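Local coordinates for protein pyruvate kinase (Pyrobaculum aerophilum, PDB 3QTG) that catalyses the last step of glycolysis, the transfer of a phosphoryl group from phosphoenolpyruvate to ADP to give pyruvate and ATP, using a divalent metal cation, at residues A76-L81 and I197-I202; S225-K230 and C246-V251; E242-S247 and H275-Y280. One frame throughout, in Å; residues are numbered along the deposited sequence.

Contact 1: A76-L81 and I197-I202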
loop_
_atom_site.group_PDB
_atom_site.type_symbol
_atom_site.label_atom_id
_atom_site.label_comp_id
_atom_site.label_asym_id
_atom_site.label_seq_id
_atom_site.Cartn_x
_atom_site.Cartn_y
_atom_site.Cartn_z
ATOM N N ALA A 76 -26.808 -22.018 -20.310
ATOM C CA ALA A 76 -27.555 -20.784 -20.515
ATOM C C ALA A 76 -28.044 -20.713 -21.954
ATOM O O ALA A 76 -27.286 -20.997 -22.893
ATOM C CB ALA A 76 -26.688 -19.563 -20.198
ATOM N N VAL A 77 -29.303 -20.314 -22.115
ATOM C CA VAL A 77 -29.842 -19.943 -23.422
ATOM C C VAL A 77 -30.010 -18.439 -23.490
ATOM O O VAL A 77 -30.717 -17.836 -22.670
ATOM C CB VAL A 77 -31.198 -20.657 -23.718
ATOM C CG1 VAL A 77 -31.850 -20.100 -24.990
ATOM C CG2 VAL A 77 -30.981 -22.138 -23.840
ATOM N N ILE A 78 -29.355 -17.847 -24.489
ATOM C CA ILE A 78 -29.406 -16.430 -24.779
ATOM C C ILE A 78 -30.163 -16.201 -26.110
ATOM O O ILE A 78 -29.873 -16.830 -27.136
ATOM C CB ILE A 78 -27.965 -15.864 -24.912
ATOM C CG1 ILE A 78 -27.129 -16.199 -23.667
ATOM C CG2 ILE A 78 -27.985 -14.353 -25.199
ATOM C CD1 ILE A 78 -25.629 -16.355 -23.930
ATOM N N VAL A 79 -31.133 -15.301 -26.103
ATOM C CA VAL A 79 -31.726 -14.888 -27.368
ATOM C C VAL A 79 -31.301 -13.450 -27.613
ATOM O O VAL A 79 -31.372 -12.619 -26.720
ATOM C CB VAL A 79 -33.284 -15.092 -27.437
ATOM C CG1 VAL A 79 -33.658 -16.587 -27.247
ATOM C CG2 VAL A 79 -34.018 -14.205 -26.419
ATOM N N ASP A 80 -30.850 -13.180 -28.830
ATOM C CA ASP A 80 -30.368 -11.858 -29.195
ATOM C C ASP A 80 -31.381 -11.132 -30.090
ATOM O O ASP A 80 -31.694 -11.580 -31.194
ATOM C CB ASP A 80 -28.994 -11.977 -29.863
ATOM C CG ASP A 80 -28.226 -10.672 -29.850
ATOM O OD1 ASP A 80 -28.884 -9.605 -29.775
ATOM O OD2 ASP A 80 -26.961 -10.700 -29.898
ATOM N N LEU A 81 -31.899 -10.012 -29.604
ATOM C CA LEU A 81 -32.904 -9.268 -30.349
ATOM C C LEU A 81 -32.299 -8.443 -31.489
ATOM O O LEU A 81 -31.170 -7.924 -31.390
ATOM C CB LEU A 81 -33.733 -8.370 -29.424
ATOM C CG LEU A 81 -34.567 -9.032 -28.331
ATOM C CD1 LEU A 81 -35.052 -7.965 -27.385
ATOM C CD2 LEU A 81 -35.737 -9.780 -28.942
ATOM N N ILE A 197 -35.772 -19.569 -21.494
ATOM C CA ILE A 197 -34.886 -18.499 -21.953
ATOM C C ILE A 197 -34.245 -17.720 -20.784
ATOM O O ILE A 197 -34.937 -17.077 -19.980
ATOM C CB ILE A 197 -35.595 -17.534 -22.911
ATOM C CG1 ILE A 197 -36.152 -18.296 -24.123
ATOM C CG2 ILE A 197 -34.637 -16.467 -23.378
ATOM C CD1 ILE A 197 -36.894 -17.427 -25.060
ATOM N N ASP A 198 -32.920 -17.771 -20.728
ATOM C CA ASP A 198 -32.174 -17.321 -19.559
ATOM C C ASP A 198 -31.693 -15.877 -19.700
ATOM O O ASP A 198 -31.636 -15.147 -18.720
ATOM C CB ASP A 198 -31.016 -18.295 -19.300
ATOM C CG ASP A 198 -31.499 -19.769 -19.221
ATOM O OD1 ASP A 198 -32.417 -20.057 -18.410
ATOM O OD2 ASP A 198 -30.970 -20.633 -19.966
ATOM N N TYR A 199 -31.380 -15.465 -20.920
ATOM C CA TYR A 199 -30.899 -14.106 -21.189
ATOM C C TYR A 199 -31.532 -13.572 -22.449
ATOM O O TYR A 199 -31.700 -14.307 -23.417
ATOM C CB TYR A 199 -29.382 -14.106 -21.396
ATOM C CG TYR A 199 -28.579 -14.380 -20.144
ATOM C CD1 TYR A 199 -28.011 -13.327 -19.414
ATOM C CD2 TYR A 199 -28.379 -15.690 -19.690
ATOM C CE1 TYR A 199 -27.272 -13.580 -18.258
ATOM C CE2 TYR A 199 -27.653 -15.947 -18.548
ATOM C CZ TYR A 199 -27.105 -14.888 -17.835
ATOM O OH TYR A 199 -26.364 -15.145 -16.707
ATOM N N VAL A 200 -31.861 -12.287 -22.425
ATOM C CA VAL A 200 -32.339 -11.556 -23.593
ATOM C C VAL A 200 -31.348 -10.434 -23.859
ATOM O O VAL A 200 -31.140 -9.570 -23.004
ATOM C CB VAL A 200 -33.744 -10.921 -23.335
ATOM C CG1 VAL A 200 -34.081 -9.846 -24.376
ATOM C CG2 VAL A 200 -34.812 -11.985 -23.284
ATOM N N ALA A 201 -30.741 -10.444 -25.036
ATOM C CA ALA A 201 -29.742 -9.444 -25.359
ATOM C C ALA A 201 -30.345 -8.297 -26.200
ATOM O O ALA A 201 -30.964 -8.537 -27.232
ATOM C CB ALA A 201 -28.536 -10.096 -26.035
ATOM N N ILE A 202 -30.196 -7.067 -25.708
ATOM C CA ILE A 202 -30.775 -5.856 -26.310
ATOM C C ILE A 202 -29.768 -5.226 -27.260
ATOM O O ILE A 202 -28.614 -4.994 -26.875
ATOM C CB ILE A 202 -31.065 -4.772 -25.252
ATOM C CG1 ILE A 202 -32.024 -5.269 -24.198
ATOM C CG2 ILE A 202 -31.659 -3.507 -25.900
ATOM C CD1 ILE A 202 -32.228 -4.241 -23.111
#
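Strand 76-80 and strand 199-202 run side by side in a parallel ladder within the closed eight-stranded barrel, with Ile78 level with Tyr199, Val79 with Val200 and Asp80 with Ala201. Their local axes approach to 4.7 Å and their directions differ by 27°. The central rungs are regular: Val79 N donates to Tyr199 O, Val79 O accepts from Ala201 N, and Leu81 N reaches Ala201 O.

At the N-terminal end a side chain joins the backbone in the pairing. Asp198 CG lies anti to its carbonyl carbon (chi1 -52°), and OD2 accepts from Val77 N at 2.7 Å through its anti lone pair, in a nearly straight bond. Val77 O is gripped twice in return, by Asp198 N at 2.9 Å and Tyr199 N at 3.0 Å. Because OD2 also forms a salt bridge with Arg65 of helix 54-71, the carboxylate links the start of strand 76-80 to the outer helix; an alanine here would probably leave Val77 N without its acceptor and Arg65 without this counter-charge.

This is the TIM-barrel pattern of neighbouring parallel strands, sheet inside and helices outside. On the face carrying Val79 and Val200, Val79 CG2 occupies the crowded position between backbone N and carbonyl carbon (chi1 -60°), where it meets Ile197 CG2 at 3.8 Å and Val200 CG2 at 3.9 Å. Further along, Leu81 CD1 lies 3.7 Å from Val200 CG1. On the opposite face Ile78 CG1 packs on Tyr199 CB at 3.8 Å, while the Tyr199 hydroxyl bonds to Ser411 O. Asp80, probably a potassium ligand as in related pyruvate kinases, places its carboxylate beside Ala201 CB and forms a salt bridge with Arg46.

Contact 2: S225-K230 and C246-V251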
loop_
_atom_site.group_PDB
_atom_site.type_symbol
_atom_site.label_atom_id
_atom_site.label_comp_id
_atom_site.label_asym_id
_atom_site.label_seq_id
_atom_site.Cartn_x
_atom_site.Cartn_y
_atom_site.Cartn_z
ATOM N N SER A 225 -36.075 -13.413 -17.364
ATOM C CA SER A 225 -34.761 -13.463 -17.983
ATOM C C SER A 225 -33.864 -12.315 -17.533
ATOM O O SER A 225 -34.357 -11.244 -17.168
ATOM C CB SER A 225 -34.921 -13.468 -19.496
ATOM O OG SER A 225 -35.533 -14.687 -19.905
ATOM N N GLN A 226 -32.550 -12.553 -17.537
ATOM C CA GLN A 226 -31.569 -11.491 -17.287
ATOM C C GLN A 226 -31.492 -10.664 -18.555
ATOM O O GLN A 226 -31.577 -11.214 -19.650
ATOM C CB GLN A 226 -30.193 -12.094 -17.011
ATOM C CG GLN A 226 -30.123 -12.952 -15.759
ATOM C CD GLN A 226 -30.220 -12.113 -14.507
ATOM O OE1 GLN A 226 -31.185 -12.204 -13.763
ATOM N NE2 GLN A 226 -29.231 -11.274 -14.283
ATOM N N VAL A 227 -31.332 -9.353 -18.414
ATOM C CA VAL A 227 -31.203 -8.476 -19.572
ATOM C C VAL A 227 -29.731 -8.141 -19.850
ATOM O O VAL A 227 -29.049 -7.517 -19.034
ATOM C CB VAL A 227 -32.053 -7.202 -19.420
ATOM C CG1 VAL A 227 -31.886 -6.323 -20.613
ATOM C CG2 VAL A 227 -33.517 -7.588 -19.273
ATOM N N ALA A 228 -29.259 -8.585 -21.009
ATOM C CA ALA A 228 -27.885 -8.342 -21.434
ATOM C C ALA A 228 -27.880 -7.159 -22.389
ATOM O O ALA A 228 -28.667 -7.114 -23.349
ATOM C CB ALA A 228 -27.306 -9.595 -22.081
ATOM N N VAL A 229 -27.041 -6.170 -22.101
ATOM C CA VAL A 229 -27.009 -4.936 -22.875
ATOM C C VAL A 229 -25.750 -4.868 -23.725
ATOM O O VAL A 229 -24.640 -4.816 -23.208
ATOM C CB VAL A 229 -27.117 -3.698 -21.980
ATOM C CG1 VAL A 229 -26.975 -2.380 -22.809
ATOM C CG2 VAL A 229 -28.434 -3.726 -21.164
ATOM N N LYS A 230 -25.943 -4.880 -25.042
ATOM C CA LYS A 230 -24.839 -4.768 -25.989
ATOM C C LYS A 230 -24.395 -3.333 -26.127
ATOM O O LYS A 230 -25.219 -2.432 -26.229
ATOM C CB LYS A 230 -25.229 -5.333 -27.351
ATOM C CG LYS A 230 -25.777 -6.740 -27.246
ATOM C CD LYS A 230 -25.276 -7.637 -28.362
ATOM C CE LYS A 230 -25.881 -7.261 -29.698
ATOM N NZ LYS A 230 -27.325 -7.577 -29.713
ATOM N N CYS A 246 -27.461 -0.031 -15.252
ATOM C CA CYS A 246 -28.822 -0.514 -15.396
ATOM C C CYS A 246 -28.957 -1.872 -16.101
ATOM O O CYS A 246 -30.082 -2.333 -16.317
ATOM C CB CYS A 246 -29.712 0.537 -16.046
ATOM S SG CYS A 246 -29.515 0.608 -17.786
ATOM N N SER A 247 -27.820 -2.513 -16.409
ATOM C CA SER A 247 -27.772 -3.822 -17.088
ATOM C C SER A 247 -27.768 -5.004 -16.103
ATOM O O SER A 247 -27.476 -4.824 -14.928
ATOM C CB SER A 247 -26.493 -3.919 -17.923
ATOM O OG SER A 247 -26.376 -2.828 -18.816
ATOM N N ASP A 248 -28.087 -6.208 -16.579
ATOM C CA ASP A 248 -27.822 -7.407 -15.791
ATOM C C ASP A 248 -26.505 -8.028 -16.262
ATOM O O ASP A 248 -25.879 -8.766 -15.529
ATOM C CB ASP A 248 -28.964 -8.429 -15.896
ATOM C CG ASP A 248 -30.305 -7.854 -15.437
ATOM O OD1 ASP A 248 -30.311 -6.915 -14.612
ATOM O OD2 ASP A 248 -31.354 -8.326 -15.909
ATOM N N TYR A 249 -26.111 -7.710 -17.494
ATOM C CA TYR A 249 -24.967 -8.317 -18.164
ATOM C C TYR A 249 -24.585 -7.344 -19.278
ATOM O O TYR A 249 -25.466 -6.783 -19.931
ATOM C CB TYR A 249 -25.380 -9.657 -18.762
ATOM C CG TYR A 249 -24.274 -10.684 -18.888
ATOM C CD1 TYR A 249 -24.287 -11.841 -18.093
ATOM C CD2 TYR A 249 -23.219 -10.521 -19.799
ATOM C CE1 TYR A 249 -23.273 -12.798 -18.181
ATOM C CE2 TYR A 249 -22.195 -11.497 -19.898
ATOM C CZ TYR A 249 -22.240 -12.620 -19.084
ATOM O OH TYR A 249 -21.270 -13.587 -19.168
ATOM N N VAL A 250 -23.287 -7.129 -19.476
ATOM C CA VAL A 250 -22.797 -6.207 -20.490
ATOM C C VAL A 250 -22.092 -7.021 -21.559
ATOM O O VAL A 250 -21.463 -8.032 -21.246
ATOM C CB VAL A 250 -21.840 -5.107 -19.902
ATOM C CG1 VAL A 250 -21.351 -4.145 -21.010
ATOM C CG2 VAL A 250 -22.532 -4.315 -18.767
ATOM N N VAL A 251 -22.240 -6.598 -22.819
ATOM C CA VAL A 251 -21.648 -7.268 -23.988
ATOM C C VAL A 251 -20.913 -6.256 -24.880
ATOM O O VAL A 251 -21.511 -5.270 -25.320
ATOM C CB VAL A 251 -22.733 -8.006 -24.811
ATOM C CG1 VAL A 251 -22.109 -8.913 -25.879
ATOM C CG2 VAL A 251 -23.628 -8.834 -23.899
HETATM O O HOH W 1 -26.796 -11.266 -15.477
#
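Asp248 OD2 accepts from Val227 N at 2.7 Å in an almost straight bond. The donor meets the oxygen on its anti side but 26° out of the carboxylate plane. Asp248 N answers with a bond to Val227 O at 2.9 Å, so one residue engages both the N-H and the C=O of Val227; a further bond from Tyr249 N to that oxygen is weak. The other carboxylate oxygen, OD1, is salt-bridged to Arg215 of helix 208-220.

The bend at chi2 (-71°) turns Gln226 CD toward Asp248, and NE2 beyond it lies 3.3 Å from Asp248 CB. A water accepts from that NE2 and donates to Asp248 O, closing a bridge on this partly exposed margin. Deeper in, Val229 N donates to Tyr249 O, and Val251 N donates to Val229 O from 39° out of the carbonyl plane.

Packing follows the parallel register. Ala228 CB touches Tyr249 CB at 3.8 Å, and Lys230 CG runs beside Val251 CB at 4.1 Å. On the other face Val229 CG2 sits 3.2 Å from Ser247 OG, which itself donates to Leu243 O; Lys230, probably the transition-state stabiliser as in related pyruvate kinases, has NZ hydrogen-bonded to Ser203 OG besides its salt bridge to Asp80. These are adjacent parallel strands of the TIM barrel, joined by helical segments on its outside: strand 226-231 has strand 199-202 on its other side, strand 249-253 has strand 284-287 as its next neighbour, and helix 208-220 covers Val227.

Contact 3: E242-S247 and H275-Y280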
loop_
_atom_site.group_PDB
_atom_site.type_symbol
_atom_site.label_atom_id
_atom_site.label_comp_id
_atom_site.label_asym_id
_atom_site.label_seq_id
_atom_site.Cartn_x
_atom_site.Cartn_y
_atom_site.Cartn_z
ATOM N N GLU A 242 -23.892 4.990 -16.906
ATOM C CA GLU A 242 -25.308 4.760 -16.606
ATOM C C GLU A 242 -25.858 3.496 -17.238
ATOM O O GLU A 242 -26.665 2.799 -16.629
ATOM C CB GLU A 242 -26.157 5.975 -17.019
ATOM C CG GLU A 242 -25.751 7.272 -16.270
ATOM C CD GLU A 242 -26.164 7.258 -14.793
ATOM O OE1 GLU A 242 -27.319 7.653 -14.503
ATOM O OE2 GLU A 242 -25.342 6.860 -13.927
ATOM N N LEU A 243 -25.419 3.199 -18.457
ATOM C CA LEU A 243 -25.864 1.994 -19.144
ATOM C C LEU A 243 -25.391 0.725 -18.439
ATOM O O LEU A 243 -26.134 -0.248 -18.348
ATOM C CB LEU A 243 -25.389 1.976 -20.605
ATOM C CG LEU A 243 -26.269 2.653 -21.657
ATOM C CD1 LEU A 243 -25.634 2.488 -23.018
ATOM C CD2 LEU A 243 -27.671 2.073 -21.662
ATOM N N VAL A 244 -24.139 0.729 -17.989
ATOM C CA VAL A 244 -23.597 -0.414 -17.270
ATOM C C VAL A 244 -24.420 -0.641 -16.009
ATOM O O VAL A 244 -24.871 -1.755 -15.772
ATOM C CB VAL A 244 -22.077 -0.257 -16.980
ATOM C CG1 VAL A 244 -21.623 -1.230 -15.906
ATOM C CG2 VAL A 244 -21.276 -0.453 -18.277
ATOM N N GLN A 245 -24.677 0.432 -15.254
ATOM C CA GLN A 245 -25.395 0.316 -13.976
ATOM C C GLN A 245 -26.852 -0.140 -14.075
ATOM O O GLN A 245 -27.414 -0.620 -13.085
ATOM C CB GLN A 245 -25.262 1.593 -13.146
ATOM C CG GLN A 245 -23.826 1.849 -12.734
ATOM C CD GLN A 245 -23.660 3.116 -11.927
ATOM O OE1 GLN A 245 -23.905 3.134 -10.718
ATOM N NE2 GLN A 245 -23.224 4.185 -12.587
ATOM N N CYS A 246 -27.461 -0.031 -15.252
ATOM C CA CYS A 246 -28.822 -0.514 -15.396
ATOM C C CYS A 246 -28.957 -1.872 -16.101
ATOM O O CYS A 246 -30.082 -2.333 -16.317
ATOM C CB CYS A 246 -29.712 0.537 -16.046
ATOM S SG CYS A 246 -29.515 0.608 -17.786
ATOM N N SER A 247 -27.820 -2.513 -16.409
ATOM C CA SER A 247 -27.772 -3.822 -17.088
ATOM C C SER A 247 -27.768 -5.004 -16.103
ATOM O O SER A 247 -27.476 -4.824 -14.928
ATOM C CB SER A 247 -26.493 -3.919 -17.923
ATOM O OG SER A 247 -26.376 -2.828 -18.816
ATOM N N HIS A 275 -13.291 -2.585 -18.149
ATOM C CA HIS A 275 -12.959 -1.903 -16.889
ATOM C C HIS A 275 -14.208 -1.348 -16.165
ATOM O O HIS A 275 -14.399 -1.561 -14.980
ATOM C CB HIS A 275 -11.912 -0.815 -17.149
ATOM C CG HIS A 275 -10.525 -1.359 -17.368
ATOM N ND1 HIS A 275 -10.278 -2.698 -17.628
ATOM C CD2 HIS A 275 -9.313 -0.746 -17.372
ATOM C CE1 HIS A 275 -8.976 -2.879 -17.779
ATOM N NE2 HIS A 275 -8.368 -1.711 -17.631
ATOM N N THR A 276 -15.087 -0.685 -16.901
ATOM C CA THR A 276 -16.304 -0.147 -16.321
ATOM C C THR A 276 -17.258 -1.207 -15.769
ATOM O O THR A 276 -17.807 -1.034 -14.664
ATOM C CB THR A 276 -16.984 0.799 -17.318
ATOM O OG1 THR A 276 -16.038 1.810 -17.667
ATOM C CG2 THR A 276 -18.224 1.449 -16.728
ATOM N N SER A 277 -17.425 -2.305 -16.497
ATOM C CA SER A 277 -18.302 -3.388 -16.048
ATOM C C SER A 277 -17.782 -4.070 -14.791
ATOM O O SER A 277 -18.563 -4.345 -13.901
ATOM C CB SER A 277 -18.544 -4.448 -17.144
ATOM O OG SER A 277 -19.078 -3.864 -18.313
ATOM N N LEU A 278 -16.473 -4.347 -14.750
ATOM C CA LEU A 278 -15.813 -4.929 -13.584
ATOM C C LEU A 278 -15.928 -4.024 -12.366
ATOM O O LEU A 278 -16.289 -4.505 -11.302
ATOM C CB LEU A 278 -14.344 -5.301 -13.878
ATOM C CG LEU A 278 -14.088 -6.461 -14.858
ATOM C CD1 LEU A 278 -12.652 -6.499 -15.333
ATOM C CD2 LEU A 278 -14.417 -7.770 -14.184
ATOM N N LYS A 279 -15.649 -2.727 -12.541
ATOM C CA LYS A 279 -15.829 -1.710 -11.491
ATOM C C LYS A 279 -17.219 -1.750 -10.835
ATOM O O LYS A 279 -17.331 -1.633 -9.617
ATOM C CB LYS A 279 -15.563 -0.296 -12.049
ATOM C CG LYS A 279 -15.777 0.881 -11.046
ATOM C CD LYS A 279 -15.229 2.236 -11.586
ATOM C CE LYS A 279 -16.200 2.882 -12.584
ATOM N NZ LYS A 279 -15.665 3.957 -13.541
ATOM N N TYR A 280 -18.260 -1.896 -11.656
ATOM C CA TYR A 280 -19.646 -1.901 -11.185
ATOM C C TYR A 280 -20.235 -3.278 -10.903
ATOM O O TYR A 280 -21.417 -3.377 -10.585
ATOM C CB TYR A 280 -20.558 -1.101 -12.139
ATOM C CG TYR A 280 -20.309 0.394 -12.059
ATOM C CD1 TYR A 280 -19.651 1.059 -13.077
ATOM C CD2 TYR A 280 -20.702 1.128 -10.932
ATOM C CE1 TYR A 280 -19.405 2.423 -12.998
ATOM C CE2 TYR A 280 -20.458 2.489 -10.838
ATOM C CZ TYR A 280 -19.812 3.122 -11.870
ATOM O OH TYR A 280 -19.573 4.459 -11.794
#
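Gln245 lies over the ring of Tyr280, and its side chain can be traced outward across that face. From CB, CG is set anti to the carbonyl carbon and stands 3.9 Å from the ring centroid, 18° off the normal, which makes a CH-pi contact. The chain then extends (chi2 179°) to CD, which rests 3.4 Å from Tyr280 CE2, offset toward the rim. At the tip the amide is nearly parallel to the ring, the planes differing by 15°: OE1 lies 3.5 Å from Tyr280 CE2, and NE2 is 3.6 Å from Tyr280 CZ. The stack is therefore flat on flat. Its polar ends are tied to one residue, since Gln245 NE2 bonds to Glu241 O and the Tyr280 hydroxyl to Glu241 OE1, which would help fix the amide and the ring in place.

Val244 fills the buried side of the contact. Its CG1 meets Tyr280 CB at 3.9 Å and also packs on Ser277 CA, while CG2 touches Thr276 CG2 at 3.9 Å. Thr276 CG2 in turn lies at the edge of the Tyr280 ring, in its plane.

Val244 and Ser277 also pack on Val250 of strand 249-253. The C-terminal ends of helices 240-245 and 266-279 thus meet on the outside of one barrel strand, an arrangement characteristic of the helical layer that surrounds a TIM barrel.

Overall arrangement
Contacts 1 and 2 are successive parts of one barrel wall, their centres 9 Å apart, because strands 199-202 and 226-231 are neighbours. Inside the barrel Asp80 OD1 and Lys230 NZ form a salt bridge at 2.6 Å, joining a probable potassium site to the probable transition-state stabiliser; the rings of Tyr199 and Tyr249 meet with their planes at about 90°. Contact 3 lies one layer outward, its centre 10 Å from that of contact 2. It shares Cys246 and Ser247 with contact 2, and Val250 CB touches Ser277 OG at 3.4 Å. Contact 3 does not touch contact 1, and the Ser277 side chain stays about 11 Å from that of Lys230.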